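Local coordinates for amidohydrolase (PDB 3OOQ), which is probably a metal-dependent hydrolase of the amidohydrolase family, possibly with allantoinase activity, at residues 61-66 / 149-154; 376-379 / 384-387. All blocks are in the same frame, centred on the assembly; numbering follows the deposited sequence.

Contact 1 of 2, residues 61-66 / 149-154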
loop_
_atom_site.group_PDB
_atom_site.type_symbol
_atom_site.label_atom_id
_atom_site.label_comp_id
_atom_site.label_asym_id
_atom_site.label_seq_id
_atom_site.Cartn_x
_atom_site.Cartn_y
_atom_site.Cartn_z
ATOM N N ASP F 61 23.155 -6.588 -37.172
ATOM C CA ASP F 61 23.064 -5.750 -35.988
ATOM C C ASP F 61 23.576 -6.500 -34.778
ATOM O O ASP F 61 22.980 -7.496 -34.352
ATOM C CB ASP F 61 21.634 -5.278 -35.735
ATOM C CG ASP F 61 21.583 -4.082 -34.810
ATOM O OD1 ASP F 61 22.217 -4.120 -33.739
ATOM O OD2 ASP F 61 20.920 -3.087 -35.155
ATOM N N ALA F 62 24.680 -6.017 -34.225
ATOM C CA ALA F 62 25.329 -6.719 -33.126
ATOM C C ALA F 62 24.600 -6.656 -31.757
ATOM O O ALA F 62 25.018 -7.309 -30.822
ATOM C CB ALA F 62 26.757 -6.247 -32.989
ATOM N N HIS F 63 23.498 -5.911 -31.650
ATOM C CA HIS F 63 22.797 -5.782 -30.356
ATOM C C HIS F 63 21.353 -5.374 -30.585
ATOM O O HIS F 63 21.076 -4.230 -30.943
ATOM C CB HIS F 63 23.506 -4.762 -29.452
ATOM C CG HIS F 63 22.970 -4.707 -28.051
ATOM N ND1 HIS F 63 21.718 -4.207 -27.748
ATOM C CD2 HIS F 63 23.512 -5.103 -26.872
ATOM C CE1 HIS F 63 21.522 -4.274 -26.444
ATOM N NE2 HIS F 63 22.589 -4.819 -25.889
ATOM N N SER F 64 20.430 -6.307 -30.362
ATOM C CA SER F 64 19.037 -6.063 -30.728
ATOM C C SER F 64 18.041 -6.707 -29.778
ATOM O O SER F 64 18.318 -7.750 -29.174
ATOM C CB SER F 64 18.775 -6.608 -32.139
ATOM O OG SER F 64 17.610 -6.028 -32.681
ATOM N N HIS F 65 16.855 -6.119 -29.707
ATOM C CA HIS F 65 15.756 -6.759 -29.000
ATOM C C HIS F 65 14.587 -7.118 -29.922
ATOM O O HIS F 65 13.514 -7.446 -29.453
ATOM C CB HIS F 65 15.323 -5.916 -27.799
ATOM C CG HIS F 65 16.477 -5.386 -27.000
ATOM N ND1 HIS F 65 17.303 -6.202 -26.257
ATOM C CD2 HIS F 65 16.968 -4.130 -26.865
ATOM C CE1 HIS F 65 18.236 -5.472 -25.672
ATOM N NE2 HIS F 65 18.058 -4.209 -26.024
ATOM N N ILE F 66 14.816 -7.107 -31.237
ATOM C CA ILE F 66 13.788 -7.541 -32.189
ATOM C C ILE F 66 13.303 -8.941 -31.825
ATOM O O ILE F 66 14.080 -9.779 -31.359
ATOM C CB ILE F 66 14.264 -7.456 -33.666
ATOM C CG1 ILE F 66 13.061 -7.563 -34.622
ATOM C CG2 ILE F 66 15.351 -8.538 -33.975
ATOM C CD1 ILE F 66 13.269 -6.904 -35.982
ATOM N N GLY F 149 26.904 -14.592 -25.950
ATOM C CA GLY F 149 27.372 -13.594 -24.995
ATOM C C GLY F 149 26.524 -13.572 -23.726
ATOM O O GLY F 149 25.403 -14.082 -23.718
ATOM N N LEU F 150 27.078 -13.015 -22.651
ATOM C CA LEU F 150 26.335 -12.822 -21.418
ATOM C C LEU F 150 26.175 -11.319 -21.205
ATOM O O LEU F 150 27.163 -10.606 -20.999
ATOM C CB LEU F 150 27.044 -13.474 -20.223
ATOM C CG LEU F 150 26.334 -13.329 -18.854
ATOM C CD1 LEU F 150 24.908 -13.852 -18.941
ATOM C CD2 LEU F 150 27.096 -14.065 -17.745
ATOM N N LYS F 151 24.936 -10.853 -21.266
ATOM C CA LYS F 151 24.576 -9.426 -21.131
ATOM C C LYS F 151 24.680 -8.964 -19.686
ATOM O O LYS F 151 24.191 -9.644 -18.784
ATOM C CB LYS F 151 23.137 -9.212 -21.635
ATOM C CG LYS F 151 22.585 -7.787 -21.561
ATOM C CD LYS F 151 23.492 -6.758 -22.296
ATOM C CE LYS F 151 22.909 -5.346 -22.296
ATOM N NZ LYS F 151 21.643 -5.302 -23.086
HETATM N N MSE F 152 25.314 -7.810 -19.483
HETATM C CA MSE F 152 25.434 -7.186 -18.169
HETATM C C MSE F 152 25.180 -5.706 -18.352
HETATM O O MSE F 152 25.257 -5.215 -19.472
HETATM C CB MSE F 152 26.830 -7.413 -17.568
HETATM C CG MSE F 152 27.132 -8.878 -17.371
HETATM SE SE MSE F 152 28.951 -9.226 -16.783
HETATM C CE MSE F 152 29.226 -10.917 -17.728
ATOM N N ALA F 153 24.862 -5.006 -17.261
ATOM C CA ALA F 153 24.497 -3.584 -17.343
ATOM C C ALA F 153 24.988 -2.777 -16.168
ATOM O O ALA F 153 24.924 -3.243 -15.035
ATOM C CB ALA F 153 22.984 -3.419 -17.479
ATOM N N PHE F 154 25.435 -1.556 -16.479
ATOM C CA PHE F 154 25.992 -0.584 -15.546
ATOM C C PHE F 154 25.228 0.699 -15.727
ATOM O O PHE F 154 24.425 0.812 -16.656
ATOM C CB PHE F 154 27.480 -0.330 -15.888
ATOM C CG PHE F 154 28.344 -1.526 -15.659
ATOM C CD1 PHE F 154 28.420 -2.547 -16.611
ATOM C CD2 PHE F 154 28.998 -1.687 -14.458
ATOM C CE1 PHE F 154 29.187 -3.689 -16.375
ATOM C CE2 PHE F 154 29.764 -2.826 -14.213
ATOM C CZ PHE F 154 29.863 -3.821 -15.175
#
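H63 and K151 meet through a single hydrogen bond at the ends of their side chains. K151 NZ donates to H63 NE2 over 3.0 Å. The amine lies at the edge of the imidazole, only 10° out of the ring plane. K151 CE follows it at the same edge, 3.6 Å from H63 NE2. The backbones stay well apart, with 10.1 Å between the CA atoms of H63 and K151, so long side chains must span the gap. The lysine leaves its strand with CG anti to the backbone N, then bends at chi2 (55°) and chi4 (-65°), which brings NZ to the ring edge. H65 takes a lesser part: its CE1 is 4.3 Å from K151 NZ.

The same amine also donates to P119 O and, weakly, to G120 O. It therefore ties H63 to the loop after strand 112-117. With an alanine in place of K151, H63 NE2 would probably lose this donor, and the carbonyls of P119 and G120 would lose the amine that links them to the histidine.

Further out, an Asx turn shapes the chain before H63. D61 OD1 accepts from H63 N at 3.0 Å through its anti lone pair, while D61 OD2 takes the backbone N of C305. H65 ND1 bonds to V118 O, and H251 meets H63 with rings edge-to-face. The H-x-H pattern of H63 and H65 matches the one that ends the first barrel strand in metal-dependent amidohydrolases and binds metal there, so this is probably the active-site end of the barrel. Strand 54-64 lies beside strand 112-117, and strand 143-153 beside strand 223-227, whose H226 touches K151.

Contact 2 of 2, residues 376-379 / 384-387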
loop_
_atom_site.group_PDB
_atom_site.type_symbol
_atom_site.label_atom_id
_atom_site.label_comp_id
_atom_site.label_asym_id
_atom_site.label_seq_id
_atom_site.Cartn_x
_atom_site.Cartn_y
_atom_site.Cartn_z
ATOM N N GLU F 376 14.746 -4.695 -53.095
ATOM C CA GLU F 376 13.938 -5.463 -54.031
ATOM C C GLU F 376 13.827 -6.928 -53.647
ATOM O O GLU F 376 12.786 -7.537 -53.852
ATOM C CB GLU F 376 14.461 -5.288 -55.457
ATOM C CG GLU F 376 14.420 -3.805 -55.886
ATOM C CD GLU F 376 14.723 -3.576 -57.351
ATOM O OE1 GLU F 376 15.098 -4.553 -58.043
ATOM O OE2 GLU F 376 14.589 -2.408 -57.796
ATOM N N ARG F 377 14.899 -7.493 -53.102
ATOM C CA ARG F 377 14.933 -8.915 -52.747
ATOM C C ARG F 377 15.945 -9.160 -51.666
ATOM O O ARG F 377 16.935 -8.441 -51.588
ATOM C CB ARG F 377 15.351 -9.782 -53.940
ATOM C CG ARG F 377 14.311 -9.943 -55.021
ATOM C CD ARG F 377 14.758 -11.020 -55.963
ATOM N NE ARG F 377 14.013 -11.025 -57.222
ATOM C CZ ARG F 377 14.241 -11.882 -58.209
ATOM N NH1 ARG F 377 15.193 -12.797 -58.086
ATOM N NH2 ARG F 377 13.514 -11.821 -59.321
ATOM N N VAL F 378 15.717 -10.201 -50.868
ATOM C CA VAL F 378 16.670 -10.620 -49.836
ATOM C C VAL F 378 16.779 -12.132 -49.876
ATOM O O VAL F 378 15.759 -12.833 -49.919
ATOM C CB VAL F 378 16.243 -10.190 -48.397
ATOM C CG1 VAL F 378 17.320 -10.611 -47.345
ATOM C CG2 VAL F 378 15.998 -8.686 -48.327
ATOM N N TYR F 379 18.021 -12.614 -49.882
ATOM C CA TYR F 379 18.318 -14.026 -49.784
ATOM C C TYR F 379 19.058 -14.214 -48.482
ATOM O O TYR F 379 19.828 -13.342 -48.076
ATOM C CB TYR F 379 19.217 -14.474 -50.943
ATOM C CG TYR F 379 18.579 -14.335 -52.320
ATOM C CD1 TYR F 379 18.543 -13.098 -52.975
ATOM C CD2 TYR F 379 18.024 -15.439 -52.970
ATOM C CE1 TYR F 379 17.963 -12.961 -54.238
ATOM C CE2 TYR F 379 17.439 -15.314 -54.248
ATOM C CZ TYR F 379 17.422 -14.071 -54.866
ATOM O OH TYR F 379 16.869 -13.927 -56.108
ATOM N N GLU F 384 15.605 -17.070 -51.169
ATOM C CA GLU F 384 14.829 -15.826 -51.152
ATOM C C GLU F 384 13.852 -15.847 -49.969
ATOM O O GLU F 384 13.091 -16.803 -49.810
ATOM C CB GLU F 384 14.083 -15.625 -52.477
ATOM C CG GLU F 384 13.519 -14.222 -52.657
ATOM C CD GLU F 384 12.695 -14.068 -53.920
ATOM O OE1 GLU F 384 12.884 -14.834 -54.884
ATOM O OE2 GLU F 384 11.846 -13.160 -53.953
ATOM N N VAL F 385 13.924 -14.820 -49.124
ATOM C CA VAL F 385 13.039 -14.681 -47.950
ATOM C C VAL F 385 12.226 -13.385 -48.005
ATOM O O VAL F 385 11.354 -13.147 -47.160
ATOM C CB VAL F 385 13.810 -14.780 -46.586
ATOM C CG1 VAL F 385 14.326 -16.201 -46.353
ATOM C CG2 VAL F 385 14.960 -13.760 -46.516
ATOM N N PHE F 386 12.530 -12.539 -48.987
ATOM C CA PHE F 386 11.785 -11.309 -49.199
ATOM C C PHE F 386 11.813 -10.879 -50.677
ATOM O O PHE F 386 12.835 -11.034 -51.358
ATOM C CB PHE F 386 12.332 -10.202 -48.295
ATOM C CG PHE F 386 11.658 -8.865 -48.477
ATOM C CD1 PHE F 386 10.554 -8.511 -47.692
ATOM C CD2 PHE F 386 12.124 -7.957 -49.427
ATOM C CE1 PHE F 386 9.921 -7.259 -47.850
ATOM C CE2 PHE F 386 11.499 -6.718 -49.600
ATOM C CZ PHE F 386 10.399 -6.363 -48.805
ATOM N N ARG F 387 10.675 -10.370 -51.156
ATOM C CA ARG F 387 10.558 -9.741 -52.468
ATOM C C ARG F 387 9.578 -8.584 -52.391
ATOM O O ARG F 387 8.454 -8.749 -51.936
ATOM C CB ARG F 387 10.075 -10.728 -53.544
ATOM C CG ARG F 387 10.080 -10.131 -54.973
ATOM C CD ARG F 387 9.713 -11.140 -56.059
ATOM N NE ARG F 387 10.744 -12.164 -56.218
ATOM C CZ ARG F 387 10.812 -13.033 -57.225
ATOM N NH1 ARG F 387 9.911 -13.024 -58.200
ATOM N NH2 ARG F 387 11.793 -13.922 -57.257
#
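R377, V378 and Y379 pair with R387, F386 and E384 in an antiparallel beta hairpin, strand 375-380 with strand 383-387, broken by a classic bulge. V385 and F386 both face V378. V378 O accepts from V385 N at 2.8 Å, and also, weakly, from F386 N at 3.4 Å. V378 N returns a bond to F386 O.

The side of V378 and F386 is the closely packed one. V378 CB rests 3.9 Å from F386 CB, and V378 CG1 meets V385 CG2. Helix 103-108 lies against this side: L108 touches V378 and V385, and E105 touches F386.

The other side carries R377, Y379, E384 and R387. Its inner part is still packed, since the Y379 ring is buried, sits against E384 CB by its CE2, and meets F9 edge-to-face. Further out it becomes polar, and R387 is exposed. E384 CG is anti to its backbone N (chi1 -167°) and the chain beyond is extended, which carries the carboxylate out to R387. R387 grips it side-on, NE to OE2 and NH2 to OE1, each oxygen using its syn lone pair. This salt bridge probably eases the closeness of the two arginines.

R377 reaches out alongside R387 in the same direction, and its guanidinium lies flat on that of R387, centres 3.8 Å apart and planes at 9°. Its edge is held too: R377 NH1 donates to Y379 OH over 2.8 Å, nearly in the guanidinium plane, while R387 NH2 sits over the centre of one face, 3.3 Å from R377 CZ.

Contact 1 comes first along the chain and closes before contact 2 opens. Their centres lie about 27 Å apart, and their nearest atoms about 12 Å apart, so they do not touch. The same mixed sheet nevertheless reaches both. Strand 54-64 pairs with strand 361-364, which pairs with strand 375-380 and so leads to the hairpin of contact 2. Helix 103-108 is a second connection: I66, next to the histidines of contact 1, packs on it, and so do V378, V385 and F386. Contact 1 lies near the centre of the chain, at the probable active site. Contact 2 is peripheral structural packing close to the C-terminus.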